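Phenylalanine/tyrosine ammonia-lyase (Rhodosporidium toruloides, PDB 1Y2M) catalyses the non-oxidative deamination of L-phenylalanine and L-tyrosine to trans-cinnamate and p-coumarate, releasing ammonium, as a homotetramer. Local coordinates at residues Thr300-Phe311 / Arg359-Pro369; Ala563-Leu573 / Val608-Ser616. All coordinates share one frame; numbering follows the deposited sequence. Where two conformers were deposited one is given.

From the N terminus, helix 273-303 ends within the first segment of interaction 1, which closes a loop of 47 residues, about half of them helical, when 359-369 packs back on it and leads into the long helix 368-391. Interaction 2 opens only after this is complete. It closes a largely helical excursion of 34 residues by joining the start of helix 570-587 to the end of helix 593-611. The two contacts are therefore in series, neither nested nor crossed, with centres about 39 Å apart and nearest atoms about 18 Å apart. Helix 506-560 lies between them in sequence and touches both: Val531 meets Thr300 in interaction 1, and Phe560 meets Leu573 and Leu612 in interaction 2.

Interaction 1 (Thr300-Phe311 / Arg359-Pro369)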
# COMPACT_ATOMS: atom_id res chain seq x y z
N THR B 300 7.59 25.85 -17.27
CA THR B 300 7.32 24.84 -18.31
C THR B 300 6.35 25.36 -19.38
O THR B 300 6.50 25.06 -20.57
CB THR B 300 6.86 23.51 -17.71
OG1 THR B 300 7.82 23.05 -16.71
CG2 THR B 300 6.72 22.43 -18.78
N VAL B 301 5.31 26.09 -18.98
CA VAL B 301 4.41 26.66 -19.98
C VAL B 301 5.27 27.55 -20.89
O VAL B 301 5.12 27.53 -22.12
CB VAL B 301 3.25 27.47 -19.33
CG1 VAL B 301 2.47 28.25 -20.37
CG2 VAL B 301 2.30 26.57 -18.51
N GLU B 302 6.19 28.31 -20.30
CA GLU B 302 7.05 29.19 -21.10
C GLU B 302 7.96 28.38 -22.06
O GLU B 302 7.99 28.61 -23.25
CB GLU B 302 7.89 30.10 -20.20
CG GLU B 302 7.04 31.11 -19.45
CD GLU B 302 7.93 32.12 -18.72
OE1 GLU B 302 8.53 31.70 -17.71
OE2 GLU B 302 8.06 33.31 -19.15
N ALA B 303 8.64 27.35 -21.54
CA ALA B 303 9.53 26.55 -22.38
C ALA B 303 8.75 25.85 -23.50
O ALA B 303 9.27 25.66 -24.57
CB ALA B 303 10.24 25.51 -21.56
N MSE B 304 7.50 25.49 -23.23
CA MSE B 304 6.66 24.76 -24.21
C MSE B 304 5.89 25.69 -25.12
O MSE B 304 5.13 25.24 -25.93
CB MSE B 304 5.68 23.88 -23.45
CG MSE B 304 6.34 22.77 -22.65
SE MSE B 304 6.77 21.29 -23.93
CE MSE B 304 4.95 20.58 -24.32
N VAL B 305 6.14 27.00 -25.01
CA VAL B 305 5.35 28.04 -25.69
C VAL B 305 3.86 27.68 -25.60
O VAL B 305 3.09 27.72 -26.58
CB VAL B 305 5.86 28.34 -27.12
CG1 VAL B 305 5.08 29.46 -27.75
CG2 VAL B 305 7.27 28.86 -27.02
N GLY B 306 3.45 27.34 -24.38
CA GLY B 306 2.10 26.92 -24.12
C GLY B 306 1.17 28.04 -23.76
O GLY B 306 1.53 29.22 -23.88
N HIS B 307 -0.01 27.66 -23.30
CA HIS B 307 -1.09 28.63 -23.14
C HIS B 307 -1.23 29.14 -21.70
O HIS B 307 -1.59 28.40 -20.77
CB HIS B 307 -2.41 28.01 -23.55
CG HIS B 307 -2.49 27.71 -25.00
ND1 HIS B 307 -2.23 26.46 -25.53
CD2 HIS B 307 -2.86 28.49 -26.05
CE1 HIS B 307 -2.41 26.50 -26.84
NE2 HIS B 307 -2.78 27.72 -27.18
N ALA B 308 -1.05 30.43 -21.53
CA ALA B 308 -1.33 31.03 -20.23
C ALA B 308 -2.85 31.03 -19.96
O ALA B 308 -3.28 31.21 -18.82
CB ALA B 308 -0.78 32.41 -20.20
N GLY B 309 -3.65 30.86 -21.01
CA GLY B 309 -5.12 30.88 -20.92
C GLY B 309 -5.68 29.84 -19.94
O GLY B 309 -6.76 30.01 -19.42
N SER B 310 -4.94 28.75 -19.73
CA SER B 310 -5.39 27.70 -18.77
C SER B 310 -5.67 28.27 -17.39
O SER B 310 -6.41 27.67 -16.62
CB SER B 310 -4.37 26.57 -18.65
OG SER B 310 -4.19 25.93 -19.86
N PHE B 311 -5.06 29.42 -17.07
CA PHE B 311 -5.08 29.96 -15.71
C PHE B 311 -5.96 31.19 -15.58
O PHE B 311 -5.90 31.86 -14.59
CB PHE B 311 -3.64 30.25 -15.30
CG PHE B 311 -2.74 29.10 -15.59
CD1 PHE B 311 -2.77 27.99 -14.78
CD2 PHE B 311 -1.92 29.08 -16.69
CE1 PHE B 311 -2.04 26.91 -15.06
CE2 PHE B 311 -1.21 27.94 -17.02
CZ PHE B 311 -1.24 26.87 -16.19
N ARG B 359 -3.77 21.54 -30.75
CA ARG B 359 -3.76 22.98 -30.52
C ARG B 359 -3.82 23.34 -29.04
O ARG B 359 -3.47 24.45 -28.67
CB ARG B 359 -4.95 23.62 -31.25
CG ARG B 359 -5.02 23.20 -32.72
CD ARG B 359 -6.33 23.53 -33.39
NE ARG B 359 -6.36 22.95 -34.74
CZ ARG B 359 -7.40 22.99 -35.56
NH1 ARG B 359 -8.53 23.60 -35.19
NH2 ARG B 359 -7.33 22.42 -36.76
N GLN B 360 -4.24 22.41 -28.20
CA GLN B 360 -4.32 22.75 -26.80
C GLN B 360 -3.33 21.97 -25.97
O GLN B 360 -2.92 20.85 -26.31
CB GLN B 360 -5.75 22.62 -26.28
CG GLN B 360 -6.06 23.52 -25.09
CD GLN B 360 -5.30 24.84 -25.11
OE1 GLN B 360 -4.38 25.03 -24.28
NE2 GLN B 360 -5.65 25.76 -26.10
N ASP B 361 -2.96 22.58 -24.85
CA ASP B 361 -1.94 22.00 -23.97
C ASP B 361 -2.44 20.70 -23.41
O ASP B 361 -3.61 20.52 -23.19
CB ASP B 361 -1.58 22.97 -22.83
CG ASP B 361 -0.75 24.14 -23.30
OD1 ASP B 361 -0.30 24.16 -24.48
OD2 ASP B 361 -0.55 25.05 -22.47
N ARG B 362 -1.53 19.79 -23.08
CA ARG B 362 -1.93 18.56 -22.48
C ARG B 362 -2.20 18.76 -20.98
O ARG B 362 -2.00 19.83 -20.43
CB ARG B 362 -0.86 17.50 -22.74
CG ARG B 362 -0.70 17.21 -24.24
CD ARG B 362 0.44 16.23 -24.41
NE ARG B 362 0.71 15.94 -25.82
CZ ARG B 362 1.60 16.60 -26.56
NH1 ARG B 362 2.29 17.62 -26.06
NH2 ARG B 362 1.78 16.24 -27.83
N TYR B 363 -2.60 17.69 -20.32
CA TYR B 363 -3.15 17.85 -18.98
C TYR B 363 -2.14 18.28 -17.94
O TYR B 363 -2.53 18.97 -16.94
CB TYR B 363 -3.88 16.58 -18.53
CG TYR B 363 -5.23 16.30 -19.15
CD1 TYR B 363 -5.70 16.96 -20.28
CD2 TYR B 363 -5.97 15.22 -18.65
CE1 TYR B 363 -6.96 16.60 -20.86
CE2 TYR B 363 -7.13 14.87 -19.20
CZ TYR B 363 -7.65 15.55 -20.27
OH TYR B 363 -8.86 15.06 -20.76
N PRO B 364 -0.85 17.85 -18.05
CA PRO B 364 0.10 18.30 -17.03
C PRO B 364 0.18 19.82 -16.82
O PRO B 364 0.40 20.29 -15.72
CB PRO B 364 1.43 17.68 -17.50
CG PRO B 364 0.92 16.36 -18.14
CD PRO B 364 -0.24 16.85 -18.97
N LEU B 365 -0.05 20.57 -17.88
CA LEU B 365 -0.10 22.02 -17.81
C LEU B 365 -1.55 22.52 -17.64
O LEU B 365 -1.84 23.31 -16.74
CB LEU B 365 0.50 22.59 -19.10
CG LEU B 365 2.01 22.34 -19.23
CD1 LEU B 365 2.53 22.97 -20.55
CD2 LEU B 365 2.84 22.81 -17.99
N ARG B 366 -2.45 22.06 -18.51
CA ARG B 366 -3.81 22.62 -18.56
C ARG B 366 -4.67 22.26 -17.35
O ARG B 366 -5.60 23.01 -17.04
CB ARG B 366 -4.50 22.22 -19.85
CG ARG B 366 -5.99 22.65 -20.00
CD ARG B 366 -6.40 22.69 -21.45
NE ARG B 366 -6.17 21.45 -22.18
CZ ARG B 366 -7.11 20.56 -22.52
NH1 ARG B 366 -8.37 20.71 -22.12
NH2 ARG B 366 -6.77 19.50 -23.22
N THR B 367 -4.37 21.15 -16.68
CA THR B 367 -5.15 20.77 -15.49
C THR B 367 -4.38 20.97 -14.19
O THR B 367 -4.80 20.47 -13.11
CB THR B 367 -5.68 19.28 -15.54
OG1 THR B 367 -4.60 18.36 -15.33
CG2 THR B 367 -6.43 18.99 -16.83
N SER B 368 -3.27 21.71 -14.25
CA SER B 368 -2.43 21.90 -13.07
C SER B 368 -3.16 22.52 -11.87
O SER B 368 -3.00 22.04 -10.75
CB SER B 368 -1.09 22.57 -13.44
OG SER B 368 -1.26 23.79 -14.15
N PRO B 369 -3.99 23.57 -12.08
CA PRO B 369 -4.69 24.11 -10.85
C PRO B 369 -5.65 23.08 -10.23
O PRO B 369 -5.80 23.01 -9.00
CB PRO B 369 -5.43 25.33 -11.36
CG PRO B 369 -4.72 25.69 -12.69
CD PRO B 369 -4.35 24.36 -13.29
O HOH W 1 -1.45 25.74 -20.05
O HOH W 2 -7.54 25.00 -16.42
O HOH W 3 -5.60 26.31 -22.20
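His307 meets 359-369 with a face and an edge of its ring. NE2 of Gln360 lies over the ring centre, 3.4 Å above the plane, but Gln360 has two conformers, so this cover is doubtful; Asp361 and Arg359 O stand at the edge. Phe311 works differently: Ser310 CB sits on one face, offset toward the rim, while the ring edge meets the other segment, with CE1 3.3 Å from Ser368 OG and CD1 3.7 Å from Pro369 CG. Both rings follow the Schellman motif that ends helix 273-303 in this PAL/histidase-family protein, identified by the positive phi of Val305 (42°) and the bond from Gly306 N back to Val301 O. Just beyond that turn the Asp361 carboxylate holds the chain. His307 N gives Asp361 OD2 a nearly straight bond on its syn side (2.8 Å, 173°), and His307 ND1 adds a weak bond to Asp361 OD1 at 3.2 Å. The His307 ring is swung beside its own backbone N (chi1 -67°), which lets one carboxylate serve both groups. Apolar packing continues at Leu365, whose CD2 lies 3.8 Å from Val301 CG2 and also touches Thr300 CG2. Gln360 and Arg366 belong, by similarity, to the cinnamate site. Arg366 NE donates to Asp361 O at 2.9 Å, within the guanidinium plane, and its NH1 bonds Gly410 O of the second subunit, so Asp361 joins the helix-end turn to a probable substrate-binding arginine. A water ties the same turn together, donating to His307 O and Asp361 OD2 and accepting from Ser310 OG.

Interaction 2 (Ala563-Leu573 / Val608-Ser616); sequences AMTGSNLRDEL and VVEVLSSTS
Leu569 reaches toward 608-616 and touches it at three of its carbons. Its CB lies 3.9 Å from Leu612 CD2. At the tip the branches part: Leu569 CD1 rests against that same methyl and against Thr615 CG2 (3.9 Å), with Ser614 OG near by, whereas Leu569 CD2 sits 3.5 Å from Val611 O. The contact joins the two ends of a helical hairpin, the start of helix 570-587 meeting the end of helix 593-611, far from the annotated sites; the loop leading into the first helix and the type I turn from Leu612 to Thr615 after the second also take part. Leu573 lies one turn after Leu569. Its CG stands anti to the backbone N (chi1 -175°), which carries Leu573 CD1 to 3.6 Å from Val611 CB while Leu573 CD2 meets the CD1 methyl of Leu612. The CD2 methyl of Leu612 is met by Leu569 CD1 and, at 3.8 Å, by the selenium of Met564, present as selenomethionine; Phe560 of helix 506-560 packs on both Leu573 and Leu612. Local bonds shape each chain. Ser567 OG donates to Met564 O and accepts from Leu569 N in an ST turn, and Thr615 OG1 donates to Leu612 O at 2.8 Å, in the carbonyl plane on a lone pair. Replacing Thr615 by a glycine removes both branches and would probably leave Leu612 O without its hydroxyl donor and open a gap beside Leu569 CD1. No direct hydrogen bond crosses between the segments. Polar links run through two waters, one donating to Ala563 O and accepting from Ser616 N (3.0 Å), the other donating to Glu572 OE1 and Val611 O. The chemistry therefore implies adhesion by the fit of aliphatic side chains, with two waters bridging backbone groups and the Glu572 carboxylate alongside.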
# COMPACT_ATOMS: atom_id res chain seq x y z
N ALA B 563 10.79 35.69 -61.92
CA ALA B 563 9.77 34.77 -62.41
C ALA B 563 8.37 35.10 -61.88
O ALA B 563 7.38 34.68 -62.49
CB ALA B 563 10.17 33.35 -62.09
N MSE B 564 8.26 35.84 -60.77
CA MSE B 564 6.95 36.18 -60.21
C MSE B 564 6.49 37.59 -60.59
O MSE B 564 5.43 38.04 -60.18
CB MSE B 564 6.96 36.07 -58.68
CG MSE B 564 7.35 34.74 -58.21
SE MSE B 564 7.22 34.60 -56.22
CE MSE B 564 8.64 35.96 -55.71
N THR B 565 7.30 38.30 -61.35
CA THR B 565 6.95 39.68 -61.67
C THR B 565 5.60 39.72 -62.41
O THR B 565 5.35 38.88 -63.28
CB THR B 565 8.06 40.35 -62.52
OG1 THR B 565 7.67 41.70 -62.82
CG2 THR B 565 8.30 39.61 -63.83
N GLY B 566 4.71 40.64 -62.02
CA GLY B 566 3.42 40.81 -62.69
C GLY B 566 2.39 39.82 -62.22
O GLY B 566 1.27 39.81 -62.72
N SER B 567 2.74 39.00 -61.24
CA SER B 567 1.81 38.02 -60.72
C SER B 567 1.35 38.41 -59.32
O SER B 567 1.85 39.36 -58.68
CB SER B 567 2.49 36.65 -60.64
OG SER B 567 3.35 36.55 -59.51
N ASN B 568 0.42 37.62 -58.82
CA ASN B 568 0.01 37.73 -57.44
C ASN B 568 0.42 36.46 -56.70
O ASN B 568 -0.32 35.96 -55.86
CB ASN B 568 -1.50 37.98 -57.37
CG ASN B 568 -1.96 38.29 -55.98
OD1 ASN B 568 -1.21 38.87 -55.18
ND2 ASN B 568 -3.19 37.86 -55.65
N LEU B 569 1.67 36.03 -56.96
CA LEU B 569 2.20 34.78 -56.34
C LEU B 569 3.10 34.96 -55.12
O LEU B 569 3.32 34.01 -54.36
CB LEU B 569 3.01 33.98 -57.36
CG LEU B 569 2.25 33.54 -58.60
CD1 LEU B 569 3.22 32.99 -59.62
CD2 LEU B 569 1.23 32.54 -58.19
N ARG B 570 3.62 36.17 -54.90
CA ARG B 570 4.62 36.37 -53.83
C ARG B 570 4.08 36.21 -52.40
O ARG B 570 4.66 35.48 -51.59
CB ARG B 570 5.33 37.70 -54.00
CG ARG B 570 6.39 37.96 -52.94
CD ARG B 570 7.30 39.07 -53.40
NE ARG B 570 8.28 39.51 -52.40
CZ ARG B 570 8.02 40.37 -51.40
NH1 ARG B 570 6.79 40.81 -51.17
NH2 ARG B 570 9.00 40.73 -50.59
N ASP B 571 3.00 36.92 -52.07
CA ASP B 571 2.33 36.75 -50.77
C ASP B 571 2.04 35.29 -50.51
O ASP B 571 2.37 34.76 -49.46
CB ASP B 571 0.98 37.47 -50.75
CG ASP B 571 1.06 38.83 -50.16
OD1 ASP B 571 2.18 39.40 -50.17
OD2 ASP B 571 -0.02 39.32 -49.71
N GLU B 572 1.39 34.64 -51.47
CA GLU B 572 1.03 33.25 -51.30
C GLU B 572 2.27 32.38 -51.03
O GLU B 572 2.26 31.50 -50.17
CB GLU B 572 0.31 32.73 -52.55
CG GLU B 572 -0.26 31.35 -52.38
CD GLU B 572 -0.82 30.71 -53.65
OE1 GLU B 572 -0.86 31.36 -54.73
OE2 GLU B 572 -1.22 29.53 -53.55
N LEU B 573 3.33 32.63 -51.81
CA LEU B 573 4.51 31.77 -51.70
C LEU B 573 5.17 31.91 -50.33
O LEU B 573 5.56 30.92 -49.69
CB LEU B 573 5.55 32.08 -52.77
CG LEU B 573 6.76 31.12 -52.75
CD1 LEU B 573 6.31 29.71 -53.13
CD2 LEU B 573 7.88 31.55 -53.64
N VAL B 608 7.07 25.18 -53.41
CA VAL B 608 7.42 26.04 -54.53
C VAL B 608 6.88 25.50 -55.87
O VAL B 608 6.33 26.25 -56.68
CB VAL B 608 8.94 26.29 -54.64
CG1 VAL B 608 9.30 27.10 -55.90
CG2 VAL B 608 9.46 26.97 -53.36
N VAL B 609 7.04 24.18 -56.09
CA VAL B 609 6.55 23.55 -57.30
C VAL B 609 5.04 23.84 -57.52
O VAL B 609 4.62 24.12 -58.65
CB VAL B 609 6.80 22.02 -57.29
CG1 VAL B 609 6.02 21.32 -58.39
CG2 VAL B 609 8.30 21.72 -57.44
N GLU B 610 4.24 23.72 -56.45
CA GLU B 610 2.82 23.99 -56.50
C GLU B 610 2.55 25.47 -56.73
O GLU B 610 1.87 25.86 -57.67
CB GLU B 610 2.13 23.55 -55.22
CG GLU B 610 0.65 23.80 -55.20
CD GLU B 610 -0.06 23.10 -54.03
OE1 GLU B 610 0.56 22.25 -53.35
OE2 GLU B 610 -1.26 23.41 -53.82
N VAL B 611 3.08 26.30 -55.83
CA VAL B 611 2.70 27.72 -55.83
C VAL B 611 3.16 28.43 -57.10
O VAL B 611 2.45 29.29 -57.68
CB VAL B 611 3.22 28.42 -54.57
CG1 VAL B 611 2.96 29.91 -54.67
CG2 VAL B 611 2.55 27.84 -53.33
N LEU B 612 4.34 28.05 -57.58
CA LEU B 612 4.92 28.66 -58.76
C LEU B 612 4.81 27.74 -59.99
O LEU B 612 5.55 27.88 -60.98
CB LEU B 612 6.39 29.00 -58.52
CG LEU B 612 6.73 30.01 -57.41
CD1 LEU B 612 8.17 30.45 -57.52
CD2 LEU B 612 5.78 31.22 -57.37
N SER B 613 3.85 26.81 -59.97
CA SER B 613 3.73 25.89 -61.10
C SER B 613 3.44 26.58 -62.44
O SER B 613 3.66 25.99 -63.52
CB SER B 613 2.62 24.87 -60.85
OG SER B 613 1.39 25.55 -60.86
N SER B 614 2.89 27.80 -62.41
CA SER B 614 2.64 28.56 -63.66
C SER B 614 3.88 29.25 -64.28
O SER B 614 3.81 29.77 -65.42
CB SER B 614 1.56 29.62 -63.43
OG SER B 614 2.09 30.66 -62.63
N THR B 615 4.99 29.27 -63.54
CA THR B 615 6.18 30.05 -63.92
C THR B 615 7.19 29.30 -64.78
O THR B 615 7.12 28.08 -64.96
CB THR B 615 6.93 30.55 -62.69
OG1 THR B 615 7.58 29.44 -62.02
CG2 THR B 615 5.97 31.28 -61.74
N SER B 616 8.18 30.04 -65.25
CA SER B 616 9.18 29.52 -66.16
C SER B 616 10.43 28.95 -65.46
O SER B 616 11.39 28.57 -66.13
CB SER B 616 9.60 30.65 -67.12
OG SER B 616 10.14 31.70 -66.34
O HOH W 4 7.57 32.95 -64.86
O HOH W 5 -0.31 29.70 -56.79